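Local coordinates for protein laminin subunit ALPHA-1 (Mus musculus, PDB 2JD4) that forms part of laminin-111 in basement membranes and, through its LG4-5 domain pair, probably helps attach them to cell surfaces, at residues 260-264 with 315-319; 293-297 with 305-309; 257-261 with 297-301; 245-251 with 336-340; 218-222 with 290-294. The protein carries 4 engineered substitutions. All coordinates share one frame; numbering follows the deposited sequence.

Interaction 1 (260-264 with 315-319); sequences HVNNG and STSAD. With MG (magnesium ion), chain D.
At the magnesium site on the rim of the second laminin G domain, a beta sandwich, Asn263 at the end of strand 256-262 lies against the loop 315-319. The ion is bound by Asp319 OD2 at 2.2 Å, by Asp246 and by three waters, two of which link it to the contact. One water donates to both Asn263 O, at 2.7 Å, and Ser317 O, so that a single metal-bound molecule ties the two backbones together; a second gives a longer bond to Asn263 O. Ser315 CB closes in on the same carbonyl, 3.1 Å from Asn263 O. With CG turned away from its carbonyl carbon (chi1 -58°), the Asn263 amide packs against the backbone of Thr316. Its OD1 stands 3.4 Å from Thr316 O, two acceptors that share a donor, the ammonium of Lys292, which bonds to Thr316 O and weakly to the amide; this probably makes their closeness tolerable. Replacing Asn263 by an alanine would probably open a gap against Thr316 and Ala318 and cost Lys292 one weak acceptor. Just beside it, an Asx turn shapes the chain: Gly264 N donates to Asn262 OD1 at 2.7 Å, in the carbonyl plane, and the positive phi of Gly264 suits glycine. On the other segment, Ser317 OG donates to Asp319 OD1 at 2.7 Å, reaching it from above the carboxylate plane, 54° out of it.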
# COMPACT_ATOMS: atom_id res chain seq x y z
N HIS A 260 -20.72 -13.18 -7.73
CA HIS A 260 -20.99 -14.57 -8.10
C HIS A 260 -20.35 -15.53 -7.11
O HIS A 260 -19.27 -15.29 -6.60
CB HIS A 260 -20.41 -14.90 -9.48
CG HIS A 260 -20.80 -13.93 -10.55
ND1 HIS A 260 -22.08 -13.83 -11.03
CD2 HIS A 260 -20.06 -13.04 -11.26
CE1 HIS A 260 -22.12 -12.92 -11.99
NE2 HIS A 260 -20.90 -12.42 -12.14
N VAL A 261 -21.03 -16.65 -6.88
CA VAL A 261 -20.51 -17.67 -5.98
C VAL A 261 -20.90 -19.04 -6.51
O VAL A 261 -22.01 -19.22 -7.01
CB VAL A 261 -21.09 -17.49 -4.56
CG1 VAL A 261 -20.80 -18.72 -3.71
CG2 VAL A 261 -20.49 -16.25 -3.91
N ASN A 262 -19.98 -20.00 -6.43
CA ASN A 262 -20.27 -21.36 -6.88
C ASN A 262 -19.68 -22.35 -5.90
O ASN A 262 -18.46 -22.47 -5.76
CB ASN A 262 -19.68 -21.62 -8.27
CG ASN A 262 -20.21 -22.90 -8.89
OD1 ASN A 262 -20.27 -23.94 -8.23
ND2 ASN A 262 -20.61 -22.84 -10.16
N ASN A 263 -20.56 -23.07 -5.20
CA ASN A 263 -20.15 -24.05 -4.21
C ASN A 263 -20.11 -25.47 -4.78
O ASN A 263 -20.10 -26.46 -4.05
CB ASN A 263 -21.11 -24.00 -3.02
CG ASN A 263 -21.17 -22.62 -2.39
OD1 ASN A 263 -20.14 -22.06 -2.01
ND2 ASN A 263 -22.37 -22.07 -2.26
N GLY A 264 -20.08 -25.56 -6.11
CA GLY A 264 -20.03 -26.85 -6.76
C GLY A 264 -21.35 -27.35 -7.32
O GLY A 264 -21.42 -28.45 -7.86
N SER A 315 -24.77 -27.54 -1.81
CA SER A 315 -23.43 -27.46 -1.24
C SER A 315 -23.25 -26.03 -0.72
O SER A 315 -23.81 -25.09 -1.29
CB SER A 315 -22.38 -27.75 -2.31
OG SER A 315 -22.65 -28.97 -2.98
N THR A 316 -22.47 -25.86 0.34
CA THR A 316 -22.27 -24.53 0.92
C THR A 316 -20.82 -24.07 1.00
O THR A 316 -20.56 -22.90 1.29
CB THR A 316 -22.88 -24.45 2.33
OG1 THR A 316 -22.33 -25.50 3.15
CG2 THR A 316 -24.39 -24.60 2.27
N SER A 317 -19.88 -24.97 0.77
CA SER A 317 -18.47 -24.60 0.85
C SER A 317 -17.84 -24.29 -0.51
O SER A 317 -17.93 -25.08 -1.44
CB SER A 317 -17.68 -25.72 1.54
OG SER A 317 -16.29 -25.43 1.55
N ALA A 318 -17.21 -23.13 -0.61
CA ALA A 318 -16.52 -22.74 -1.84
C ALA A 318 -15.10 -23.22 -1.59
O ALA A 318 -14.28 -22.51 -1.00
CB ALA A 318 -16.55 -21.24 -2.02
N ASP A 319 -14.83 -24.44 -2.02
CA ASP A 319 -13.52 -25.03 -1.80
C ASP A 319 -12.43 -24.54 -2.73
O ASP A 319 -11.99 -25.25 -3.63
CB ASP A 319 -13.64 -26.55 -1.86
CG ASP A 319 -14.61 -27.07 -0.82
OD1 ASP A 319 -14.34 -26.89 0.39
OD2 ASP A 319 -15.64 -27.65 -1.21
MG MG D . -16.62 -28.04 -3.14
O HOH W 1 -18.49 -27.54 -2.16
O HOH W 2 -17.76 -28.37 -5.03
O HOH W 3 -14.88 -28.73 -3.84

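Interaction 2 (293-297 with 305-309); sequences SKHRI and SVRAE
Arg296 and Glu309 run side by side on the domain surface, their side chains pointing the same way, and join in a salt bridge of 2.7 Å between Arg296 NH2 and Glu309 OE2. The same oxygen lies 2.8 Å from Arg296 NE, but the guanidinium and carboxylate planes are 64° apart, so the two groups do not meet as a flat pair. A bend at chi3 of Arg296 (-57°) turns its guanidinium to the acid. Nearby, the His295 ring comes obliquely against the backbone of Glu309, with NE2 3.2 Å from Glu309 C. Beneath these side chains, Ile297 and Ala308 form an antiparallel hydrogen-bonded pair: Ile297 N donates to Ala308 O at 3.1 Å, and Ala308 N to Ile297 O at 3.0 Å. Both side chains of the pair leave the opposite face of the hairpin and pack on Ile268. Further out, Ser293 and Arg296 exchange backbone hydrogen bonds around a tight turn through Lys294 and His295, which delivers Arg296 to the start of strand 296-301. Arg307 NH1 approaches to 4.3 Å from Arg296 NH1; the carboxylate of Glu309 probably offsets part of this like-charge crowding.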
# COMPACT_ATOMS: atom_id res chain seq x y z
N SER A 293 -22.18 -16.66 3.41
CA SER A 293 -22.43 -17.49 4.58
C SER A 293 -23.03 -18.82 4.10
O SER A 293 -23.29 -18.98 2.91
CB SER A 293 -23.40 -16.79 5.54
OG SER A 293 -24.66 -16.59 4.92
N LYS A 294 -23.23 -19.76 5.02
CA LYS A 294 -23.78 -21.08 4.70
C LYS A 294 -24.61 -21.12 3.42
O LYS A 294 -24.10 -21.44 2.35
CB LYS A 294 -24.63 -21.59 5.87
CG LYS A 294 -23.85 -21.78 7.17
CD LYS A 294 -24.76 -22.25 8.30
CE LYS A 294 -23.99 -22.41 9.60
NZ LYS A 294 -24.87 -22.82 10.74
N HIS A 295 -25.90 -20.81 3.52
CA HIS A 295 -26.77 -20.81 2.36
C HIS A 295 -27.24 -19.39 2.06
O HIS A 295 -28.41 -19.16 1.76
CB HIS A 295 -28.00 -21.71 2.61
CG HIS A 295 -28.87 -21.91 1.41
ND1 HIS A 295 -30.08 -22.58 1.46
CD2 HIS A 295 -28.71 -21.54 0.11
CE1 HIS A 295 -30.63 -22.61 0.26
NE2 HIS A 295 -29.82 -21.98 -0.58
N ARG A 296 -26.32 -18.44 2.15
CA ARG A 296 -26.67 -17.05 1.89
C ARG A 296 -25.56 -16.22 1.26
O ARG A 296 -24.38 -16.37 1.59
CB ARG A 296 -27.13 -16.38 3.19
CG ARG A 296 -27.53 -14.92 3.01
CD ARG A 296 -28.11 -14.36 4.29
NE ARG A 296 -29.26 -15.13 4.75
CZ ARG A 296 -30.04 -14.79 5.77
NH1 ARG A 296 -29.80 -13.68 6.45
NH2 ARG A 296 -31.06 -15.56 6.11
N ILE A 297 -25.96 -15.33 0.35
CA ILE A 297 -25.05 -14.43 -0.36
C ILE A 297 -25.64 -13.02 -0.32
O ILE A 297 -26.73 -12.78 -0.84
CB ILE A 297 -24.88 -14.88 -1.82
CG1 ILE A 297 -24.02 -16.15 -1.88
CG2 ILE A 297 -24.27 -13.78 -2.65
CD1 ILE A 297 -23.94 -16.77 -3.25
N SER A 305 -28.60 -3.22 0.06
CA SER A 305 -28.37 -4.66 0.05
C SER A 305 -29.23 -5.44 -0.94
O SER A 305 -30.35 -5.05 -1.26
CB SER A 305 -28.59 -5.25 1.45
OG SER A 305 -27.60 -4.81 2.36
N VAL A 306 -28.68 -6.55 -1.42
CA VAL A 306 -29.35 -7.44 -2.37
C VAL A 306 -28.80 -8.84 -2.08
O VAL A 306 -27.59 -9.04 -2.07
CB VAL A 306 -29.03 -7.07 -3.83
CG1 VAL A 306 -29.73 -8.04 -4.76
CG2 VAL A 306 -29.47 -5.65 -4.12
N ARG A 307 -29.69 -9.80 -1.85
CA ARG A 307 -29.23 -11.15 -1.53
C ARG A 307 -29.90 -12.27 -2.31
O ARG A 307 -30.88 -12.06 -3.03
CB ARG A 307 -29.39 -11.40 -0.03
CG ARG A 307 -30.83 -11.37 0.46
CD ARG A 307 -30.86 -11.03 1.94
NE ARG A 307 -30.41 -9.66 2.18
CZ ARG A 307 -30.10 -9.16 3.37
NH1 ARG A 307 -30.18 -9.91 4.45
NH2 ARG A 307 -29.72 -7.89 3.48
N ALA A 308 -29.35 -13.46 -2.15
CA ALA A 308 -29.85 -14.66 -2.81
C ALA A 308 -29.58 -15.85 -1.89
O ALA A 308 -28.48 -15.98 -1.36
CB ALA A 308 -29.16 -14.86 -4.15
N GLU A 309 -30.59 -16.69 -1.70
CA GLU A 309 -30.46 -17.86 -0.84
C GLU A 309 -30.86 -19.14 -1.57
O GLU A 309 -30.39 -19.39 -2.68
CB GLU A 309 -31.34 -17.68 0.41
CG GLU A 309 -30.98 -16.45 1.23
CD GLU A 309 -32.00 -16.16 2.31
OE1 GLU A 309 -33.19 -15.96 1.98
OE2 GLU A 309 -31.62 -16.12 3.50

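Interaction 3 (257-261 with 297-301); sequences VLFHV and IVLTV
Val261 and Ile297 reach toward each other tip to tip, and the contact they begin is apolar throughout. Ile297 CD1 presses to 3.2 Å from Val261 CB, tighter than usual van der Waals contact, and also touches both methyls of the valine. The other branch of the isoleucine serves a separate partner: with chi1 at -73° CG2 lies anti to the backbone N, and it meets the Phe259 ring obliquely, 3.3 Å from Phe259 CD2 and nearly as close to CE2. An alanine at Ile297 would strip away both branches and is likely to leave a gap between Val261 and the Phe259 ring, with the ring freer to turn.

A second apolar cluster gathers round Leu299. Its CD2 touches Val257 CG1 at 3.9 Å, where the two side chains cross obliquely, lies 3.5 Å from Val257 O, and extends to Phe259 CB. Val301 CG2 finishes the row, 4.3 Å from Val257 CB.

The strand axes approach no closer than 8.1 Å and run nearly antiparallel, 162° apart, a spacing bridged by side chains. Val257, Phe259 and Val261 thus face Ile297, Leu299 and Val301 at every second residue, while Ala290 and Leu250 add further cover to Phe259. Such interleaving of two facing layers is the hydrophobic core of the laminin G beta sandwich.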
# COMPACT_ATOMS: atom_id res chain seq x y z
N VAL A 257 -22.93 -3.93 -10.21
CA VAL A 257 -21.99 -4.73 -9.46
C VAL A 257 -22.56 -6.14 -9.31
O VAL A 257 -23.72 -6.30 -8.90
CB VAL A 257 -21.72 -4.13 -8.07
CG1 VAL A 257 -20.79 -5.03 -7.27
CG2 VAL A 257 -21.09 -2.75 -8.22
N LEU A 258 -21.76 -7.14 -9.64
CA LEU A 258 -22.17 -8.54 -9.55
C LEU A 258 -21.27 -9.31 -8.60
O LEU A 258 -20.04 -9.16 -8.61
CB LEU A 258 -22.11 -9.20 -10.93
CG LEU A 258 -22.78 -8.48 -12.10
CD1 LEU A 258 -22.61 -9.31 -13.37
CD2 LEU A 258 -24.25 -8.24 -11.79
N PHE A 259 -21.90 -10.14 -7.77
CA PHE A 259 -21.21 -10.98 -6.80
C PHE A 259 -21.62 -12.42 -7.11
O PHE A 259 -22.75 -12.81 -6.82
CB PHE A 259 -21.64 -10.57 -5.38
CG PHE A 259 -21.06 -11.42 -4.28
CD1 PHE A 259 -19.77 -11.95 -4.38
CD2 PHE A 259 -21.78 -11.65 -3.11
CE1 PHE A 259 -19.22 -12.67 -3.33
CE2 PHE A 259 -21.24 -12.37 -2.05
CZ PHE A 259 -19.95 -12.89 -2.16
N HIS A 260 -20.72 -13.18 -7.73
CA HIS A 260 -20.99 -14.57 -8.10
C HIS A 260 -20.35 -15.53 -7.11
O HIS A 260 -19.27 -15.29 -6.60
CB HIS A 260 -20.41 -14.90 -9.48
CG HIS A 260 -20.80 -13.93 -10.55
ND1 HIS A 260 -22.08 -13.83 -11.03
CD2 HIS A 260 -20.06 -13.04 -11.26
CE1 HIS A 260 -22.12 -12.92 -11.99
NE2 HIS A 260 -20.90 -12.42 -12.14
N VAL A 261 -21.03 -16.65 -6.88
CA VAL A 261 -20.51 -17.67 -5.98
C VAL A 261 -20.90 -19.04 -6.51
O VAL A 261 -22.01 -19.22 -7.01
CB VAL A 261 -21.09 -17.49 -4.56
CG1 VAL A 261 -20.80 -18.72 -3.71
CG2 VAL A 261 -20.49 -16.25 -3.91
N ILE A 297 -25.96 -15.33 0.35
CA ILE A 297 -25.05 -14.43 -0.36
C ILE A 297 -25.64 -13.02 -0.32
O ILE A 297 -26.73 -12.78 -0.84
CB ILE A 297 -24.88 -14.88 -1.82
CG1 ILE A 297 -24.02 -16.15 -1.88
CG2 ILE A 297 -24.27 -13.78 -2.65
CD1 ILE A 297 -23.94 -16.77 -3.25
N VAL A 298 -24.91 -12.09 0.30
CA VAL A 298 -25.38 -10.72 0.42
C VAL A 298 -24.40 -9.69 -0.15
O VAL A 298 -23.23 -9.66 0.23
CB VAL A 298 -25.66 -10.36 1.90
CG1 VAL A 298 -26.18 -8.93 2.00
CG2 VAL A 298 -26.67 -11.34 2.51
N LEU A 299 -24.90 -8.85 -1.06
CA LEU A 299 -24.12 -7.79 -1.68
C LEU A 299 -24.69 -6.44 -1.25
O LEU A 299 -25.89 -6.19 -1.40
CB LEU A 299 -24.17 -7.90 -3.21
CG LEU A 299 -23.52 -6.72 -3.96
CD1 LEU A 299 -22.06 -6.58 -3.54
CD2 LEU A 299 -23.64 -6.92 -5.46
N THR A 300 -23.84 -5.58 -0.71
CA THR A 300 -24.28 -4.27 -0.26
C THR A 300 -23.40 -3.17 -0.86
O THR A 300 -22.18 -3.17 -0.68
CB THR A 300 -24.21 -4.18 1.28
OG1 THR A 300 -24.93 -5.28 1.85
CG2 THR A 300 -24.82 -2.88 1.76
N VAL A 301 -24.03 -2.25 -1.59
CA VAL A 301 -23.32 -1.14 -2.21
C VAL A 301 -23.91 0.17 -1.71
O VAL A 301 -25.12 0.41 -1.84
CB VAL A 301 -23.43 -1.18 -3.75
CG1 VAL A 301 -22.61 -0.05 -4.35
CG2 VAL A 301 -22.94 -2.53 -4.28

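Interaction 4 (245-251 with 336-340); sequences VDAIGLE and NSLSS. Engineered in segment 336-340: Ser337 (natural residue Cys). With MG (magnesium ion), chain D.
The carboxylate of Glu251 accepts from the hydroxyl and backbone N of Ser339 and from the backbone N of Ser340 at one end of the contact. Ser339 OG donates to Glu251 OE2 at 2.7 Å and Ser339 N to the same oxygen at 3.2 Å, both on its syn side but out of the carboxylate plane. Ser340 N gives a 2.8 Å bond to the syn lone pair of Glu251 OE1. His260 NE2 is another donor to OE2, so the buried acid is held by both oxygens and its negative charge is probably well compensated. Its CG sits between the backbone N and the carbonyl carbon (chi1 42°), from where the extended chain reaches the loop.

At the other end Asn336 ND2 donates to a lone pair of Val245 O, at 2.8 Å and in the carbonyl plane. Ser337, an engineered replacement for cysteine, makes a weak 2.8 Å bond from OG to Ala247 O, and a water bridges its N to Ile248 O.

Packing fills the middle. Gly249 CA comes to 3.2 Å from Ser337 O in a CA-H...O contact, and a side chain at Gly249 would collide with that oxygen. Leu338 slides past Glu251 in the opposite direction, with CD2 3.4 Å from Glu251 OE1 and also against Gly249 CA.

The loop 336-340 thus lies along the outer side of strand 247-253, whose Ile248 and Leu250 face the interior. Just before that strand Asp246 OD2 binds magnesium at 2.2 Å, with Asp319 as the other protein ligand: the metal site on the rim of the laminin G beta sandwich.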
# COMPACT_ATOMS: atom_id res chain seq x y z
N VAL A 245 -14.38 -26.06 -10.44
CA VAL A 245 -15.67 -25.38 -10.35
C VAL A 245 -15.83 -24.34 -9.22
O VAL A 245 -16.22 -23.19 -9.46
CB VAL A 245 -16.81 -26.42 -10.22
CG1 VAL A 245 -18.17 -25.72 -10.19
CG2 VAL A 245 -16.75 -27.42 -11.38
N ASP A 246 -15.53 -24.74 -7.99
CA ASP A 246 -15.65 -23.85 -6.84
C ASP A 246 -14.93 -22.51 -7.03
O ASP A 246 -13.73 -22.48 -7.31
CB ASP A 246 -15.12 -24.56 -5.59
CG ASP A 246 -16.04 -25.68 -5.12
OD1 ASP A 246 -16.87 -26.14 -5.92
OD2 ASP A 246 -15.93 -26.09 -3.95
N ALA A 247 -15.66 -21.41 -6.85
CA ALA A 247 -15.08 -20.07 -7.01
C ALA A 247 -16.03 -18.93 -6.64
O ALA A 247 -17.25 -19.13 -6.53
CB ALA A 247 -14.61 -19.88 -8.45
N ILE A 248 -15.47 -17.74 -6.43
CA ILE A 248 -16.25 -16.55 -6.12
C ILE A 248 -15.69 -15.38 -6.93
O ILE A 248 -14.51 -15.37 -7.27
CB ILE A 248 -16.20 -16.17 -4.61
CG1 ILE A 248 -14.80 -15.69 -4.23
CG2 ILE A 248 -16.61 -17.36 -3.76
CD1 ILE A 248 -14.74 -15.07 -2.84
N GLY A 249 -16.54 -14.41 -7.26
CA GLY A 249 -16.09 -13.27 -8.04
C GLY A 249 -16.88 -12.00 -7.78
O GLY A 249 -18.06 -12.06 -7.43
N LEU A 250 -16.22 -10.85 -7.94
CA LEU A 250 -16.83 -9.54 -7.74
C LEU A 250 -16.40 -8.71 -8.96
O LEU A 250 -15.21 -8.59 -9.24
CB LEU A 250 -16.30 -8.90 -6.46
CG LEU A 250 -17.16 -7.86 -5.74
CD1 LEU A 250 -18.44 -8.50 -5.24
CD2 LEU A 250 -16.37 -7.28 -4.56
N GLU A 251 -17.36 -8.15 -9.68
CA GLU A 251 -17.05 -7.37 -10.87
C GLU A 251 -18.10 -6.31 -11.20
O GLU A 251 -19.24 -6.37 -10.74
CB GLU A 251 -16.91 -8.31 -12.08
CG GLU A 251 -17.98 -9.41 -12.11
CD GLU A 251 -17.96 -10.26 -13.38
OE1 GLU A 251 -16.90 -10.42 -14.02
OE2 GLU A 251 -19.04 -10.79 -13.74
N ASN A 336 -13.73 -19.15 -12.60
CA ASN A 336 -15.05 -19.73 -12.81
C ASN A 336 -16.24 -18.90 -12.36
O ASN A 336 -17.37 -19.16 -12.80
CB ASN A 336 -15.13 -21.12 -12.19
CG ASN A 336 -16.14 -22.00 -12.88
OD1 ASN A 336 -16.22 -22.01 -14.11
ND2 ASN A 336 -16.93 -22.74 -12.10
N SER A 337 -16.01 -17.91 -11.50
CA SER A 337 -17.11 -17.07 -11.04
C SER A 337 -16.95 -15.59 -11.43
O SER A 337 -17.25 -14.68 -10.65
CB SER A 337 -17.31 -17.22 -9.54
OG SER A 337 -17.82 -18.51 -9.24
N LEU A 338 -16.48 -15.37 -12.65
CA LEU A 338 -16.32 -14.03 -13.22
C LEU A 338 -16.74 -14.12 -14.69
O LEU A 338 -16.23 -14.96 -15.43
CB LEU A 338 -14.85 -13.56 -13.13
CG LEU A 338 -14.40 -12.99 -11.78
CD1 LEU A 338 -12.92 -12.60 -11.84
CD2 LEU A 338 -15.25 -11.77 -11.42
N SER A 339 -17.68 -13.29 -15.10
CA SER A 339 -18.11 -13.31 -16.50
C SER A 339 -17.23 -12.38 -17.34
O SER A 339 -17.03 -12.61 -18.54
CB SER A 339 -19.59 -12.89 -16.62
OG SER A 339 -19.80 -11.55 -16.19
N SER A 340 -16.70 -11.35 -16.70
CA SER A 340 -15.85 -10.38 -17.39
C SER A 340 -14.37 -10.70 -17.28
O SER A 340 -13.93 -11.41 -16.37
CB SER A 340 -16.09 -8.97 -16.86
OG SER A 340 -15.18 -8.05 -17.44
MG MG D . -16.62 -28.04 -3.14
O HOH W 2 -17.76 -28.37 -5.03
O HOH W 4 -14.03 -16.40 -10.07
O HOH W 3 -14.88 -28.73 -3.84
O HOH W 1 -18.49 -27.54 -2.16

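Interaction 5 (218-222 with 290-294)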
# COMPACT_ATOMS: atom_id res chain seq x y z
N VAL A 218 -11.85 -20.10 0.66
CA VAL A 218 -13.07 -19.37 1.01
C VAL A 218 -13.92 -20.16 2.00
O VAL A 218 -14.37 -19.62 3.01
CB VAL A 218 -13.91 -19.06 -0.25
CG1 VAL A 218 -15.19 -18.37 0.13
CG2 VAL A 218 -13.10 -18.18 -1.21
N ARG A 219 -14.14 -21.43 1.71
CA ARG A 219 -14.93 -22.30 2.58
C ARG A 219 -16.37 -21.83 2.71
O ARG A 219 -16.98 -21.39 1.74
CB ARG A 219 -14.27 -22.41 3.96
CG ARG A 219 -12.78 -22.69 3.91
CD ARG A 219 -12.46 -24.05 3.31
NE ARG A 219 -12.42 -25.10 4.32
CZ ARG A 219 -11.53 -25.15 5.31
NH1 ARG A 219 -10.61 -24.21 5.43
NH2 ARG A 219 -11.57 -26.15 6.18
N LEU A 220 -16.92 -21.90 3.93
CA LEU A 220 -18.31 -21.51 4.15
C LEU A 220 -18.62 -20.03 4.36
O LEU A 220 -19.56 -19.51 3.77
CB LEU A 220 -18.89 -22.30 5.34
CG LEU A 220 -19.09 -23.81 5.18
CD1 LEU A 220 -17.75 -24.50 5.01
CD2 LEU A 220 -19.81 -24.34 6.41
N ASP A 221 -17.84 -19.36 5.20
CA ASP A 221 -18.11 -17.95 5.46
C ASP A 221 -16.92 -17.04 5.18
O ASP A 221 -15.77 -17.35 5.52
CB ASP A 221 -18.58 -17.78 6.91
CG ASP A 221 -19.10 -16.38 7.19
OD1 ASP A 221 -18.31 -15.42 7.12
OD2 ASP A 221 -20.31 -16.25 7.48
N LEU A 222 -17.22 -15.90 4.57
CA LEU A 222 -16.20 -14.91 4.22
C LEU A 222 -16.86 -13.57 3.91
O LEU A 222 -17.81 -13.50 3.12
CB LEU A 222 -15.40 -15.38 3.00
CG LEU A 222 -14.39 -14.38 2.44
CD1 LEU A 222 -13.28 -14.14 3.45
CD2 LEU A 222 -13.82 -14.91 1.14
N ALA A 290 -19.66 -7.60 0.55
CA ALA A 290 -20.13 -8.84 -0.05
C ALA A 290 -19.91 -9.94 0.98
O ALA A 290 -18.77 -10.30 1.27
CB ALA A 290 -19.35 -9.14 -1.32
N HIS A 291 -21.00 -10.46 1.53
CA HIS A 291 -20.90 -11.49 2.56
C HIS A 291 -21.38 -12.86 2.10
O HIS A 291 -22.49 -13.00 1.58
CB HIS A 291 -21.70 -11.06 3.80
CG HIS A 291 -21.44 -11.91 5.01
ND1 HIS A 291 -22.18 -11.80 6.17
CD2 HIS A 291 -20.49 -12.85 5.26
CE1 HIS A 291 -21.71 -12.64 7.07
NE2 HIS A 291 -20.69 -13.29 6.55
N LYS A 292 -20.54 -13.87 2.29
CA LYS A 292 -20.89 -15.24 1.94
C LYS A 292 -21.02 -16.05 3.22
O LYS A 292 -20.08 -16.10 4.02
CB LYS A 292 -19.80 -15.87 1.06
CG LYS A 292 -20.09 -17.34 0.72
CD LYS A 292 -18.83 -18.05 0.25
CE LYS A 292 -19.15 -19.45 -0.27
NZ LYS A 292 -19.73 -20.34 0.78
N SER A 293 -22.18 -16.66 3.41
CA SER A 293 -22.43 -17.49 4.58
C SER A 293 -23.03 -18.82 4.10
O SER A 293 -23.29 -18.98 2.91
CB SER A 293 -23.40 -16.79 5.54
OG SER A 293 -24.66 -16.59 4.92
N LYS A 294 -23.23 -19.76 5.02
CA LYS A 294 -23.78 -21.08 4.70
C LYS A 294 -24.61 -21.12 3.42
O LYS A 294 -24.10 -21.44 2.35
CB LYS A 294 -24.63 -21.59 5.87
CG LYS A 294 -23.85 -21.78 7.17
CD LYS A 294 -24.76 -22.25 8.30
CE LYS A 294 -23.99 -22.41 9.60
NZ LYS A 294 -24.87 -22.82 10.74
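Lys292 NZ is gripped by backbone carbonyls of the loop 218-222. It donates to Arg219 O at 3.1 Å, in the carbonyl plane and on a lone pair, and to Leu220 O at 3.1 Å, reaching this second oxygen from above its carbonyl plane. Its strongest partner, Thr316 O, lies outside the two segments, and Asn263 OD1 accepts weakly, so four oxygens gather round the ammonium of this buried lysine, which probably stabilises its positive charge. The chain runs out extended and then bends at chi4 (-62°), which swings NZ toward the carbonyls of Arg219 and Leu220. On the way its CD passes 3.7 Å from Val218 CG1, the two side chains crossing at about a right angle.

The neighbouring side chain on the strand, His291, leaves the other face and meets Asp221. His291 NE2 donates to Asp221 OD2 at 3.1 Å and only weakly to Asp221 OD1; ring and carboxylate planes are turned 68° from each other.

Between these two polar groups the backbones pair. Leu222 N donates to Lys292 O at 2.9 Å, and Lys292 N returns a bond to Leu222 O at 2.9 Å with an angle of 168°. Lys292 O also takes a CA-H...O contact from Asp221 CA at 3.1 Å. Leu222 and Lys292 form an antiparallel hydrogen-bonded pair, the point where strand 222-230 starts alongside strand 286-293 in the laminin G beta sandwich.

Overall arrangement
All five contacts lie in the second laminin G domain, and interactions 1 and 4 share its magnesium ion together with three waters; their centres are 11 Å apart. Asp319 N lies 2.8 Å from Asp246 OD2, probably a hydrogen bond, which would help one ligand place the other. Lys292 of interaction 5 ties the metal-side loop of interaction 1 to the strands, and Ala318 O probably accepts from Arg219 N at 2.9 Å. Interactions 2 and 3 share Ile297, whose backbone pairs within the hairpin while its side chain enters the core. Interaction 3, where Phe259 CE2 lies 3.8 Å from Ala290 CB of interaction 5, joins the two sheets of the sandwich in the interior, the side chain of Val261 about 10 Å from the ion.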